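Local coordinates for putative CRISPR-associated endoribonuclease-like protein Cas6 (Pyrococcus furiosus, PDB 3UFC) that binds CRISPR RNA as a Cas6-related protein of the CRISPR antiviral defence system and may hydrolyse ester bonds, at residues Y27-E32 with P100-G105; E6-P11 with D76-I81; I18-N23 with K68-L73; P11-P16 with G105-L110. All coordinates share one frame; numbering follows the deposited sequence.

Contact 1 (Y27-E32 with P100-G105)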
loop_
_atom_site.group_PDB
_atom_site.type_symbol
_atom_site.label_atom_id
_atom_site.label_comp_id
_atom_site.label_asym_id
_atom_site.label_seq_id
_atom_site.Cartn_x
_atom_site.Cartn_y
_atom_site.Cartn_z
ATOM N N TYR A 27 -2.504 5.777 -8.320
ATOM C CA TYR A 27 -3.699 4.970 -8.087
ATOM C C TYR A 27 -4.661 5.073 -9.270
ATOM O O TYR A 27 -5.157 4.067 -9.778
ATOM C CB TYR A 27 -4.396 5.473 -6.817
ATOM C CG TYR A 27 -5.868 5.127 -6.698
ATOM C CD1 TYR A 27 -6.282 3.828 -6.411
ATOM C CD2 TYR A 27 -6.844 6.119 -6.819
ATOM C CE1 TYR A 27 -7.636 3.523 -6.238
ATOM C CE2 TYR A 27 -8.199 5.826 -6.648
ATOM C CZ TYR A 27 -8.584 4.529 -6.356
ATOM O OH TYR A 27 -9.911 4.240 -6.158
ATOM N N SER A 28 -4.926 6.306 -9.692
ATOM C CA SER A 28 -5.841 6.571 -10.800
ATOM C C SER A 28 -5.419 5.875 -12.090
ATOM O O SER A 28 -6.244 5.272 -12.776
ATOM C CB SER A 28 -5.940 8.081 -11.045
ATOM O OG SER A 28 -6.421 8.754 -9.888
ATOM N N GLN A 29 -4.135 5.960 -12.418
ATOM C CA GLN A 29 -3.631 5.339 -13.635
ATOM C C GLN A 29 -3.736 3.820 -13.596
ATOM O O GLN A 29 -4.092 3.195 -14.594
ATOM C CB GLN A 29 -2.187 5.772 -13.885
ATOM C CG GLN A 29 -2.065 7.263 -14.171
ATOM C CD GLN A 29 -0.627 7.723 -14.257
ATOM O OE1 GLN A 29 0.051 7.499 -15.256
ATOM N NE2 GLN A 29 -0.148 8.360 -13.194
ATOM N N ILE A 30 -3.434 3.219 -12.448
ATOM C CA ILE A 30 -3.528 1.767 -12.326
ATOM C C ILE A 30 -4.984 1.345 -12.535
ATOM O O ILE A 30 -5.271 0.417 -13.297
ATOM C CB ILE A 30 -3.042 1.284 -10.932
ATOM C CG1 ILE A 30 -1.566 1.625 -10.750
ATOM C CG2 ILE A 30 -3.276 -0.220 -10.787
ATOM C CD1 ILE A 30 -1.022 1.375 -9.341
ATOM N N VAL A 31 -5.904 2.036 -11.865
ATOM C CA VAL A 31 -7.325 1.719 -11.990
ATOM C C VAL A 31 -7.803 1.937 -13.430
ATOM O O VAL A 31 -8.552 1.125 -13.979
ATOM C CB VAL A 31 -8.187 2.587 -11.042
ATOM C CG1 VAL A 31 -9.667 2.336 -11.309
ATOM C CG2 VAL A 31 -7.847 2.270 -9.583
ATOM N N GLU A 32 -7.368 3.035 -14.036
ATOM C CA GLU A 32 -7.751 3.342 -15.408
ATOM C C GLU A 32 -7.272 2.221 -16.338
ATOM O O GLU A 32 -8.034 1.711 -17.157
ATOM C CB GLU A 32 -7.140 4.686 -15.825
ATOM C CG GLU A 32 -7.606 5.219 -17.176
ATOM C CD GLU A 32 -7.022 4.454 -18.351
ATOM O OE1 GLU A 32 -5.780 4.338 -18.425
ATOM O OE2 GLU A 32 -7.804 3.976 -19.203
ATOM N N PRO A 100 1.613 0.402 -20.944
ATOM C CA PRO A 100 2.833 0.471 -20.130
ATOM C C PRO A 100 3.426 1.815 -19.713
ATOM O O PRO A 100 4.535 1.847 -19.189
ATOM C CB PRO A 100 3.824 -0.345 -20.949
ATOM C CG PRO A 100 3.432 0.008 -22.352
ATOM C CD PRO A 100 1.923 -0.105 -22.296
ATOM N N GLU A 101 2.717 2.917 -19.920
ATOM C CA GLU A 101 3.268 4.213 -19.527
ATOM C C GLU A 101 2.604 4.822 -18.297
ATOM O O GLU A 101 1.382 4.755 -18.138
ATOM C CB GLU A 101 3.176 5.215 -20.683
ATOM C CG GLU A 101 4.057 4.895 -21.875
ATOM C CD GLU A 101 4.138 6.047 -22.863
ATOM O OE1 GLU A 101 4.664 7.118 -22.491
ATOM O OE2 GLU A 101 3.672 5.883 -24.010
ATOM N N PHE A 102 3.420 5.412 -17.428
ATOM C CA PHE A 102 2.924 6.067 -16.221
ATOM C C PHE A 102 3.444 7.493 -16.150
ATOM O O PHE A 102 4.591 7.769 -16.504
ATOM C CB PHE A 102 3.355 5.319 -14.952
ATOM C CG PHE A 102 2.525 4.102 -14.648
ATOM C CD1 PHE A 102 2.949 2.835 -15.041
ATOM C CD2 PHE A 102 1.311 4.226 -13.975
ATOM C CE1 PHE A 102 2.171 1.704 -14.768
ATOM C CE2 PHE A 102 0.531 3.110 -13.698
ATOM C CZ PHE A 102 0.961 1.843 -14.094
ATOM N N LYS A 103 2.588 8.397 -15.685
ATOM C CA LYS A 103 2.938 9.800 -15.548
ATOM C C LYS A 103 2.876 10.183 -14.071
ATOM O O LYS A 103 1.831 10.062 -13.435
ATOM C CB LYS A 103 1.953 10.652 -16.353
ATOM C CG LYS A 103 2.256 12.139 -16.375
ATOM C CD LYS A 103 3.549 12.435 -17.122
ATOM C CE LYS A 103 3.711 13.931 -17.356
ATOM N NZ LYS A 103 4.983 14.254 -18.062
ATOM N N ILE A 104 4.007 10.613 -13.523
ATOM C CA ILE A 104 4.079 11.030 -12.127
ATOM C C ILE A 104 4.533 12.485 -12.171
ATOM O O ILE A 104 5.707 12.771 -12.421
ATOM C CB ILE A 104 5.103 10.183 -11.316
ATOM C CG1 ILE A 104 4.602 8.743 -11.148
ATOM C CG2 ILE A 104 5.306 10.791 -9.939
ATOM C CD1 ILE A 104 4.515 7.954 -12.434
ATOM N N GLY A 105 3.599 13.404 -11.939
ATOM C CA GLY A 105 3.946 14.810 -12.010
ATOM C C GLY A 105 4.286 15.092 -13.462
ATOM O O GLY A 105 3.491 14.795 -14.352
#

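Contact 2 (E6-P11 with D76-I81)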
loop_
_atom_site.group_PDB
_atom_site.type_symbol
_atom_site.label_atom_id
_atom_site.label_comp_id
_atom_site.label_asym_id
_atom_site.label_seq_id
_atom_site.Cartn_x
_atom_site.Cartn_y
_atom_site.Cartn_z
ATOM N N GLU A 6 6.113 -7.253 -8.872
ATOM C CA GLU A 6 7.066 -6.156 -8.880
ATOM C C GLU A 6 7.080 -5.586 -10.289
ATOM O O GLU A 6 7.238 -6.319 -11.268
ATOM C CB GLU A 6 8.474 -6.626 -8.516
ATOM C CG GLU A 6 9.514 -5.507 -8.601
ATOM C CD GLU A 6 10.935 -5.984 -8.355
ATOM O OE1 GLU A 6 11.858 -5.145 -8.389
ATOM O OE2 GLU A 6 11.135 -7.194 -8.128
ATOM N N ILE A 7 6.892 -4.278 -10.381
ATOM C CA ILE A 7 6.884 -3.593 -11.657
ATOM C C ILE A 7 8.121 -2.708 -11.707
ATOM O O ILE A 7 8.313 -1.848 -10.845
ATOM C CB ILE A 7 5.618 -2.731 -11.795
ATOM C CG1 ILE A 7 4.382 -3.635 -11.725
ATOM C CG2 ILE A 7 5.646 -1.948 -13.106
ATOM C CD1 ILE A 7 3.080 -2.895 -11.717
ATOM N N LYS A 8 8.980 -2.947 -12.692
ATOM C CA LYS A 8 10.189 -2.146 -12.841
ATOM C C LYS A 8 9.815 -0.962 -13.712
ATOM O O LYS A 8 9.126 -1.118 -14.720
ATOM C CB LYS A 8 11.307 -2.958 -13.513
ATOM C CG LYS A 8 11.753 -4.176 -12.729
ATOM C CD LYS A 8 12.324 -3.798 -11.368
ATOM C CE LYS A 8 13.563 -2.923 -11.499
ATOM N NZ LYS A 8 14.121 -2.538 -10.174
ATOM N N LEU A 9 10.257 0.223 -13.318
ATOM C CA LEU A 9 9.946 1.424 -14.077
ATOM C C LEU A 9 11.214 2.066 -14.614
ATOM O O LEU A 9 12.247 2.087 -13.945
ATOM C CB LEU A 9 9.207 2.431 -13.193
ATOM C CG LEU A 9 7.895 1.954 -12.560
ATOM C CD1 LEU A 9 7.449 2.963 -11.496
ATOM C CD2 LEU A 9 6.830 1.787 -13.645
ATOM N N LEU A 10 11.116 2.597 -15.825
ATOM C CA LEU A 10 12.238 3.261 -16.466
ATOM C C LEU A 10 11.815 4.699 -16.773
ATOM O O LEU A 10 10.860 4.929 -17.514
ATOM C CB LEU A 10 12.610 2.514 -17.756
ATOM C CG LEU A 10 13.793 2.967 -18.623
ATOM C CD1 LEU A 10 13.396 4.174 -19.441
ATOM C CD2 LEU A 10 15.005 3.259 -17.752
ATOM N N PRO A 11 12.502 5.685 -16.173
ATOM C CA PRO A 11 12.149 7.081 -16.432
ATOM C C PRO A 11 12.620 7.479 -17.825
ATOM O O PRO A 11 13.725 7.126 -18.239
ATOM C CB PRO A 11 12.883 7.833 -15.323
ATOM C CG PRO A 11 14.096 7.014 -15.113
ATOM C CD PRO A 11 13.559 5.592 -15.152
ATOM N N ASP A 76 17.155 1.903 -11.321
ATOM C CA ASP A 76 16.640 0.777 -10.548
ATOM C C ASP A 76 15.467 1.288 -9.707
ATOM O O ASP A 76 15.638 1.726 -8.563
ATOM C CB ASP A 76 17.755 0.217 -9.662
ATOM C CG ASP A 76 17.338 -1.025 -8.908
ATOM O OD1 ASP A 76 16.641 -1.878 -9.496
ATOM O OD2 ASP A 76 17.725 -1.154 -7.729
ATOM N N ILE A 77 14.278 1.233 -10.301
ATOM C CA ILE A 77 13.054 1.714 -9.672
ATOM C C ILE A 77 11.973 0.646 -9.709
ATOM O O ILE A 77 11.685 0.088 -10.763
ATOM C CB ILE A 77 12.521 2.957 -10.413
ATOM C CG1 ILE A 77 13.588 4.050 -10.427
ATOM C CG2 ILE A 77 11.244 3.452 -9.757
ATOM C CD1 ILE A 77 13.232 5.235 -11.304
ATOM N N SER A 78 11.356 0.383 -8.563
ATOM C CA SER A 78 10.316 -0.633 -8.492
ATOM C C SER A 78 9.029 -0.175 -7.817
ATOM O O SER A 78 9.044 0.670 -6.924
ATOM C CB SER A 78 10.846 -1.863 -7.751
ATOM O OG SER A 78 11.895 -2.492 -8.470
ATOM N N LEU A 79 7.919 -0.748 -8.270
ATOM C CA LEU A 79 6.599 -0.488 -7.715
ATOM C C LEU A 79 6.023 -1.871 -7.420
ATOM O O LEU A 79 5.912 -2.706 -8.325
ATOM C CB LEU A 79 5.702 0.223 -8.733
ATOM C CG LEU A 79 4.221 0.319 -8.347
ATOM C CD1 LEU A 79 4.058 1.177 -7.089
ATOM C CD2 LEU A 79 3.427 0.915 -9.504
ATOM N N TYR A 80 5.677 -2.130 -6.162
ATOM C CA TYR A 80 5.108 -3.427 -5.809
ATOM C C TYR A 80 3.600 -3.325 -5.626
ATOM O O TYR A 80 3.085 -2.334 -5.106
ATOM C CB TYR A 80 5.757 -3.971 -4.534
ATOM C CG TYR A 80 7.264 -4.054 -4.622
ATOM C CD1 TYR A 80 8.060 -2.965 -4.287
ATOM C CD2 TYR A 80 7.893 -5.217 -5.078
ATOM C CE1 TYR A 80 9.444 -3.021 -4.403
ATOM C CE2 TYR A 80 9.279 -5.285 -5.200
ATOM C CZ TYR A 80 10.046 -4.183 -4.860
ATOM O OH TYR A 80 11.412 -4.237 -4.972
ATOM N N ILE A 81 2.895 -4.355 -6.070
ATOM C CA ILE A 81 1.448 -4.393 -5.970
ATOM C C ILE A 81 1.051 -5.772 -5.457
ATOM O O ILE A 81 1.708 -6.770 -5.776
ATOM C CB ILE A 81 0.803 -4.159 -7.351
ATOM C CG1 ILE A 81 1.214 -2.783 -7.887
ATOM C CG2 ILE A 81 -0.703 -4.282 -7.250
ATOM C CD1 ILE A 81 0.652 -2.466 -9.263
HETATM O O HOH W 1 13.689 -0.049 -12.952
#

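Contact 3 (I18-N23 with K68-L73)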
loop_
_atom_site.group_PDB
_atom_site.type_symbol
_atom_site.label_atom_id
_atom_site.label_comp_id
_atom_site.label_asym_id
_atom_site.label_seq_id
_atom_site.Cartn_x
_atom_site.Cartn_y
_atom_site.Cartn_z
ATOM N N ILE A 18 10.574 13.793 -9.172
ATOM C CA ILE A 18 9.141 13.541 -9.092
ATOM C C ILE A 18 8.598 14.147 -7.804
ATOM O O ILE A 18 9.313 14.253 -6.810
ATOM C CB ILE A 18 8.816 12.024 -9.074
ATOM C CG1 ILE A 18 9.422 11.372 -7.827
ATOM C CG2 ILE A 18 9.330 11.367 -10.340
ATOM C CD1 ILE A 18 9.049 9.900 -7.645
ATOM N N PRO A 19 7.328 14.564 -7.811
ATOM C CA PRO A 19 6.751 15.148 -6.596
ATOM C C PRO A 19 6.622 14.065 -5.524
ATOM O O PRO A 19 6.581 12.874 -5.848
ATOM C CB PRO A 19 5.399 15.671 -7.077
ATOM C CG PRO A 19 5.044 14.716 -8.187
ATOM C CD PRO A 19 6.358 14.568 -8.919
ATOM N N PHE A 20 6.573 14.465 -4.256
ATOM C CA PHE A 20 6.449 13.494 -3.171
ATOM C C PHE A 20 5.055 12.868 -3.098
ATOM O O PHE A 20 4.920 11.678 -2.819
ATOM C CB PHE A 20 6.702 14.127 -1.792
ATOM C CG PHE A 20 7.996 14.872 -1.661
ATOM C CD1 PHE A 20 8.036 16.257 -1.826
ATOM C CD2 PHE A 20 9.161 14.209 -1.287
ATOM C CE1 PHE A 20 9.213 16.973 -1.611
ATOM C CE2 PHE A 20 10.347 14.916 -1.071
ATOM C CZ PHE A 20 10.371 16.300 -1.231
ATOM N N ASN A 21 4.028 13.680 -3.338
ATOM C CA ASN A 21 2.631 13.247 -3.226
ATOM C C ASN A 21 1.969 12.756 -4.512
ATOM O O ASN A 21 1.045 13.391 -5.020
ATOM C CB ASN A 21 1.813 14.405 -2.645
ATOM C CG ASN A 21 2.488 15.043 -1.445
ATOM O OD1 ASN A 21 2.585 14.441 -0.377
ATOM N ND2 ASN A 21 2.973 16.268 -1.621
ATOM N N TYR A 22 2.407 11.603 -5.009
ATOM C CA TYR A 22 1.868 11.060 -6.254
ATOM C C TYR A 22 0.838 9.945 -6.086
ATOM O O TYR A 22 0.327 9.421 -7.077
ATOM C CB TYR A 22 3.028 10.541 -7.114
ATOM C CG TYR A 22 3.898 9.549 -6.377
ATOM C CD1 TYR A 22 3.460 8.243 -6.139
ATOM C CD2 TYR A 22 5.131 9.933 -5.860
ATOM C CE1 TYR A 22 4.235 7.347 -5.396
ATOM C CE2 TYR A 22 5.909 9.048 -5.119
ATOM C CZ TYR A 22 5.457 7.760 -4.889
ATOM O OH TYR A 22 6.222 6.901 -4.132
ATOM N N ASN A 23 0.522 9.585 -4.847
ATOM C CA ASN A 23 -0.416 8.488 -4.614
ATOM C C ASN A 23 -1.708 8.469 -5.416
ATOM O O ASN A 23 -2.001 7.481 -6.086
ATOM C CB ASN A 23 -0.740 8.367 -3.127
ATOM C CG ASN A 23 0.386 7.731 -2.350
ATOM O OD1 ASN A 23 1.410 8.361 -2.094
ATOM N ND2 ASN A 23 0.215 6.460 -1.991
ATOM N N LYS A 68 10.530 20.383 -3.733
ATOM C CA LYS A 68 10.668 19.997 -5.133
ATOM C C LYS A 68 10.200 18.562 -5.354
ATOM O O LYS A 68 9.423 18.287 -6.269
ATOM C CB LYS A 68 12.123 20.138 -5.588
ATOM C CG LYS A 68 12.594 21.575 -5.727
ATOM C CD LYS A 68 11.789 22.319 -6.784
ATOM C CE LYS A 68 12.238 23.768 -6.909
ATOM N NZ LYS A 68 11.455 24.506 -7.944
ATOM N N GLY A 69 10.674 17.652 -4.511
ATOM C CA GLY A 69 10.284 16.262 -4.642
ATOM C C GLY A 69 11.433 15.294 -4.442
ATOM O O GLY A 69 12.371 15.564 -3.690
ATOM N N ILE A 70 11.358 14.158 -5.123
ATOM C CA ILE A 70 12.388 13.132 -5.023
ATOM C C ILE A 70 13.209 13.107 -6.307
ATOM O O ILE A 70 12.660 12.949 -7.397
ATOM C CB ILE A 70 11.758 11.735 -4.812
ATOM C CG1 ILE A 70 10.769 11.779 -3.644
ATOM C CG2 ILE A 70 12.845 10.713 -4.531
ATOM C CD1 ILE A 70 9.970 10.497 -3.465
ATOM N N LYS A 71 14.521 13.278 -6.177
ATOM C CA LYS A 71 15.400 13.257 -7.340
ATOM C C LYS A 71 15.898 11.835 -7.559
ATOM O O LYS A 71 16.579 11.264 -6.707
ATOM C CB LYS A 71 16.588 14.197 -7.139
ATOM C CG LYS A 71 17.499 14.288 -8.355
ATOM C CD LYS A 71 18.662 15.235 -8.109
ATOM C CE LYS A 71 19.564 15.329 -9.330
ATOM N NZ LYS A 71 20.686 16.289 -9.114
ATOM N N ILE A 72 15.543 11.270 -8.707
ATOM C CA ILE A 72 15.930 9.907 -9.061
ATOM C C ILE A 72 17.363 9.855 -9.584
ATOM O O ILE A 72 17.671 10.433 -10.624
ATOM C CB ILE A 72 14.976 9.346 -10.133
ATOM C CG1 ILE A 72 13.550 9.319 -9.580
ATOM C CG2 ILE A 72 15.424 7.953 -10.558
ATOM C CD1 ILE A 72 12.497 8.980 -10.601
ATOM N N LEU A 73 18.232 9.155 -8.862
ATOM C CA LEU A 73 19.633 9.036 -9.249
ATOM C C LEU A 73 19.971 7.624 -9.719
ATOM O O LEU A 73 21.131 7.214 -9.680
ATOM C CB LEU A 73 20.537 9.398 -8.066
ATOM C CG LEU A 73 20.340 10.766 -7.404
ATOM C CD1 LEU A 73 21.253 10.868 -6.196
ATOM C CD2 LEU A 73 20.632 11.879 -8.396
#

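Contact 4 (P11-P16 with G105-L110)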
loop_
_atom_site.group_PDB
_atom_site.type_symbol
_atom_site.label_atom_id
_atom_site.label_comp_id
_atom_site.label_asym_id
_atom_site.label_seq_id
_atom_site.Cartn_x
_atom_site.Cartn_y
_atom_site.Cartn_z
ATOM N N PRO A 11 12.502 5.685 -16.173
ATOM C CA PRO A 11 12.149 7.081 -16.432
ATOM C C PRO A 11 12.620 7.479 -17.825
ATOM O O PRO A 11 13.725 7.126 -18.239
ATOM C CB PRO A 11 12.883 7.833 -15.323
ATOM C CG PRO A 11 14.096 7.014 -15.113
ATOM C CD PRO A 11 13.559 5.592 -15.152
ATOM N N LEU A 12 11.771 8.192 -18.553
ATOM C CA LEU A 12 12.111 8.622 -19.900
ATOM C C LEU A 12 13.183 9.707 -19.864
ATOM O O LEU A 12 14.051 9.764 -20.733
ATOM C CB LEU A 12 10.860 9.134 -20.615
ATOM C CG LEU A 12 9.693 8.142 -20.655
ATOM C CD1 LEU A 12 8.536 8.747 -21.420
ATOM C CD2 LEU A 12 10.134 6.843 -21.310
ATOM N N GLN A 13 13.120 10.560 -18.847
ATOM C CA GLN A 13 14.086 11.638 -18.690
ATOM C C GLN A 13 15.169 11.200 -17.704
ATOM O O GLN A 13 14.948 10.299 -16.897
ATOM C CB GLN A 13 13.382 12.903 -18.178
ATOM C CG GLN A 13 12.199 13.358 -19.041
ATOM C CD GLN A 13 10.912 12.589 -18.754
ATOM O OE1 GLN A 13 10.924 11.551 -18.088
ATOM N NE2 GLN A 13 9.794 13.095 -19.269
ATOM N N ASP A 14 16.339 11.829 -17.771
ATOM C CA ASP A 14 17.442 11.477 -16.880
ATOM C C ASP A 14 17.445 12.320 -15.608
ATOM O O ASP A 14 17.130 13.509 -15.640
ATOM C CB ASP A 14 18.783 11.644 -17.601
ATOM C CG ASP A 14 18.866 10.828 -18.879
ATOM O OD1 ASP A 14 18.207 11.207 -19.875
ATOM O OD2 ASP A 14 19.587 9.807 -18.882
ATOM N N ASN A 15 17.809 11.696 -14.491
ATOM C CA ASN A 15 17.853 12.379 -13.200
ATOM C C ASN A 15 16.621 13.255 -12.974
ATOM O O ASN A 15 16.737 14.405 -12.552
ATOM C CB ASN A 15 19.115 13.244 -13.107
ATOM C CG ASN A 15 20.385 12.419 -13.020
ATOM O OD1 ASN A 15 21.490 12.957 -13.075
ATOM N ND2 ASN A 15 20.233 11.107 -12.877
ATOM N N PRO A 16 15.422 12.719 -13.246
ATOM C CA PRO A 16 14.206 13.509 -13.053
ATOM C C PRO A 16 13.866 13.703 -11.578
ATOM O O PRO A 16 14.382 13.001 -10.708
ATOM C CB PRO A 16 13.151 12.684 -13.780
ATOM C CG PRO A 16 13.582 11.294 -13.466
ATOM C CD PRO A 16 15.086 11.350 -13.682
ATOM N N GLY A 105 3.599 13.404 -11.939
ATOM C CA GLY A 105 3.946 14.810 -12.010
ATOM C C GLY A 105 4.286 15.092 -13.462
ATOM O O GLY A 105 3.491 14.795 -14.352
ATOM N N ASP A 106 5.468 15.641 -13.713
ATOM C CA ASP A 106 5.883 15.938 -15.081
ATOM C C ASP A 106 6.879 14.901 -15.583
ATOM O O ASP A 106 7.508 15.087 -16.623
ATOM C CB ASP A 106 6.519 17.327 -15.154
ATOM C CG ASP A 106 5.559 18.427 -14.748
ATOM O OD1 ASP A 106 4.523 18.589 -15.426
ATOM O OD2 ASP A 106 5.839 19.122 -13.748
ATOM N N VAL A 107 7.016 13.808 -14.841
ATOM C CA VAL A 107 7.948 12.753 -15.211
ATOM C C VAL A 107 7.230 11.530 -15.775
ATOM O O VAL A 107 6.302 10.999 -15.160
ATOM C CB VAL A 107 8.794 12.316 -13.994
ATOM C CG1 VAL A 107 9.851 11.302 -14.421
ATOM C CG2 VAL A 107 9.445 13.532 -13.361
ATOM N N GLY A 108 7.664 11.097 -16.954
ATOM C CA GLY A 108 7.071 9.931 -17.580
ATOM C C GLY A 108 7.908 8.698 -17.289
ATOM O O GLY A 108 9.121 8.796 -17.092
ATOM N N PHE A 109 7.258 7.541 -17.250
ATOM C CA PHE A 109 7.934 6.277 -16.984
ATOM C C PHE A 109 7.430 5.212 -17.948
ATOM O O PHE A 109 6.277 5.246 -18.388
ATOM C CB PHE A 109 7.640 5.784 -15.562
ATOM C CG PHE A 109 8.297 6.585 -14.479
ATOM C CD1 PHE A 109 9.510 6.177 -13.936
ATOM C CD2 PHE A 109 7.693 7.740 -13.986
ATOM C CE1 PHE A 109 10.119 6.907 -12.910
ATOM C CE2 PHE A 109 8.293 8.478 -12.961
ATOM C CZ PHE A 109 9.509 8.058 -12.423
ATOM N N LEU A 110 8.298 4.267 -18.270
ATOM C CA LEU A 110 7.918 3.159 -19.132
ATOM C C LEU A 110 8.071 1.907 -18.276
ATOM O O LEU A 110 9.074 1.750 -17.586
ATOM C CB LEU A 110 8.843 3.077 -20.354
ATOM C CG LEU A 110 8.497 1.993 -21.383
ATOM C CD1 LEU A 110 7.043 2.133 -21.817
ATOM C CD2 LEU A 110 9.427 2.110 -22.588
#

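Contact 1 (Y27-E32 with P100-G105)
Q29 reaches from the helix to the backbone of K103 and grips it with both ends of its carboxamide. The carbonyl oxygen OE1 takes the K103 N-H in the plane of the amide, on a lone pair, at 2.7 Å from OE1 to N and almost straight, 170° at the hydrogen. The amide nitrogen returns the favour less neatly: NE2 lies 2.6 Å from K103 O, but it comes from above that carbonyl's plane and the bond is bent to 144°. Glutamine suits the place because one flat group offers an acceptor and a donor side by side, matching the N-H and C=O of a single strand residue. CG stands anti to the carbonyl carbon (chi1 -65°) and the chain runs extended beyond it, so the carboxamide is carried across to the strand.

Beneath this polar grip Q29 and I30 seat the F102 ring: Q29 CB lies 3.8 Å from F102 CD2, and I30 CG1 rests 3.9 Å from F102 CE2, the isoleucine crossing the ring obliquely. The buried ring is also touched by L26 and V111.

Further out, NE2 of Q29 is also bonded to E25 O, one turn back, which helps to fix the carboxamide's rotation. K33, one turn on, bonds E101 O and makes a cation-pi contact with F102, while E25 takes the G105 N-H. Strand 101-104 is the last of its sheet, its backbone paired on one side with strand 107-116; along the other margin, side chains from successive helix turns satisfy the polar groups that another strand would otherwise meet.

Contact 2 (E6-P11 with D76-I81)
Strands 6-11 and 77-81 run antiparallel, and their two faces differ sharply in character. The tight one is apolar: I7, L9, I77 and L79 project together from it, and branched or bulky aliphatic chains fill it. I7 CD1 meets I81 CD1 at 3.5 Å, closer than carbons usually pack, and at the other end I77 CD1 lies 3.9 Å from P11 CD. Backbone bonds draw the strands together under this layer; I7 and L79 form a hydrogen-bonded pair, with 2.8 Å from I7 N to L79 O, the donor in the carbonyl plane.

The opposite face carries E6, K8, S78 and Y80 and is partly open to solvent. Here S78 OG is the buried hub: it donates to E6 OE1 at 2.7 Å, on the anti lone pair of the carboxylate, and accepts from K8 NZ at 2.8 Å. The lysine, bent at chi2 and chi3, curls back so that NZ also forms a salt bridge of 2.7 Å with D76 OD1, met from above the carboxylate plane. Its charge probably eases the proximity of the two acids. E6, fully extended, lies alongside Y80, CG 3.4 Å from CE2.

Toward D76, L9 N bonds I77 O, and a water donates to L9 O and accepts from I77 N.

Helix 86-98 covers the I7 and I81 end of the apolar face, while F109 packs on L9 and I77. A central antiparallel pair formed by the first and third strands, backed by helices, is the core of the ferredoxin-like fold of Cas6 proteins.

Contact 3 (I18-N23 with K68-L73)
Two backbone hydrogen bonds make I18 and I70 an antiparallel hydrogen-bonded pair, joining strand 17-18 to strand 69-72 of a small three-stranded sheet. I70 N reaches I18 O at 2.7 Å, nearly along the C=O axis, while I18 N gives to I70 O at 2.9 Å from above the carbonyl plane. A C-H contact adds to the first acceptor, G69 CA lying 3.1 Å from I18 O.

The aromatic interaction belongs to F20, whose ring lies flat over the glycine. G69 CA sits 3.4 Å from the centroid of the F20 ring, 19° off its normal, a CH-pi contact. Glycine suits the site: its backbone angles (phi 138°) and the nearness of I18 O leave no room for a beta carbon. With K68 it forms a classic beta bulge opposite I65.

Apolar packing completes the set. I18 puts CG1 in the crowded position between N and the carbonyl carbon (chi1 63°), 3.8 Å from I70 CB, and its CG2 meets I72 CD1 at 4.0 Å, crossing at about a right angle. F20 CD2 touches I70 CG1 at 3.7 Å.

Within 18-23 pairing ends at I18, and the F20 ring then needs a residue without a side chain beneath it.

Contact 4 (P11-P16 with G105-L110)
G108 O is the acceptor on which this turn leans. L12 N donates to it at 3.1 Å, almost straight (171°), though the donor stands well above the carbonyl plane, and the C-H of P11 CA adds a weaker contact at 3.5 Å to G108 O. The N-H of G108 is served less well: it makes a weak, bent bond of 3.5 Å from N to Q13 OE1. To bring OE1 there the glutamine folds back at chi2 (81°), which also sets OE1 3.4 Å from G108 O, two acceptors that cannot bond.

P11 has no N-H, and its pairing with F109 is non-hydrogen-bonded, so strand 107-116 does not call on one; CB packs 3.8 Å from F109 CE1. L12 lies over the backbone of G108, CG 3.7 Å from G108 O, and L12 CD2 lies 4.1 Å from L110 CB. P16 CB meets V107 CG1 at 3.6 Å, crossing at about a right angle.

Before the turn, L10 pairs with L110 through the backbone; beyond it, P16 bonds I72 on strand 69-72. F109 reaches with its ring to I18, I72, I77 and I104, where strands 17-18, 69-72, 77-83 and 101-104 converge.

How the contacts relate
From the N terminus, strand 3-11 opens both of the wide loops: contact 2 closes one at 76-81, and contact 4, starting at the P11 they share, closes the other at 105-110. Contacts 2 and 4 therefore cross, and they give strand 3-11 its two neighbours in the five-stranded sheet. Contact 3, joining 18-23 to 68-73, nests inside both and places the small three-stranded sheet beside them. Contact 1 begins in helix 23-37 and ends on strand 101-104; it is nested within contact 4, with which it shares G105, but crosses contacts 2 and 3. Aliphatic side chains knit all four together, I104 packing on Y22, I30 on I81, I72 on I77 and I18 on V107.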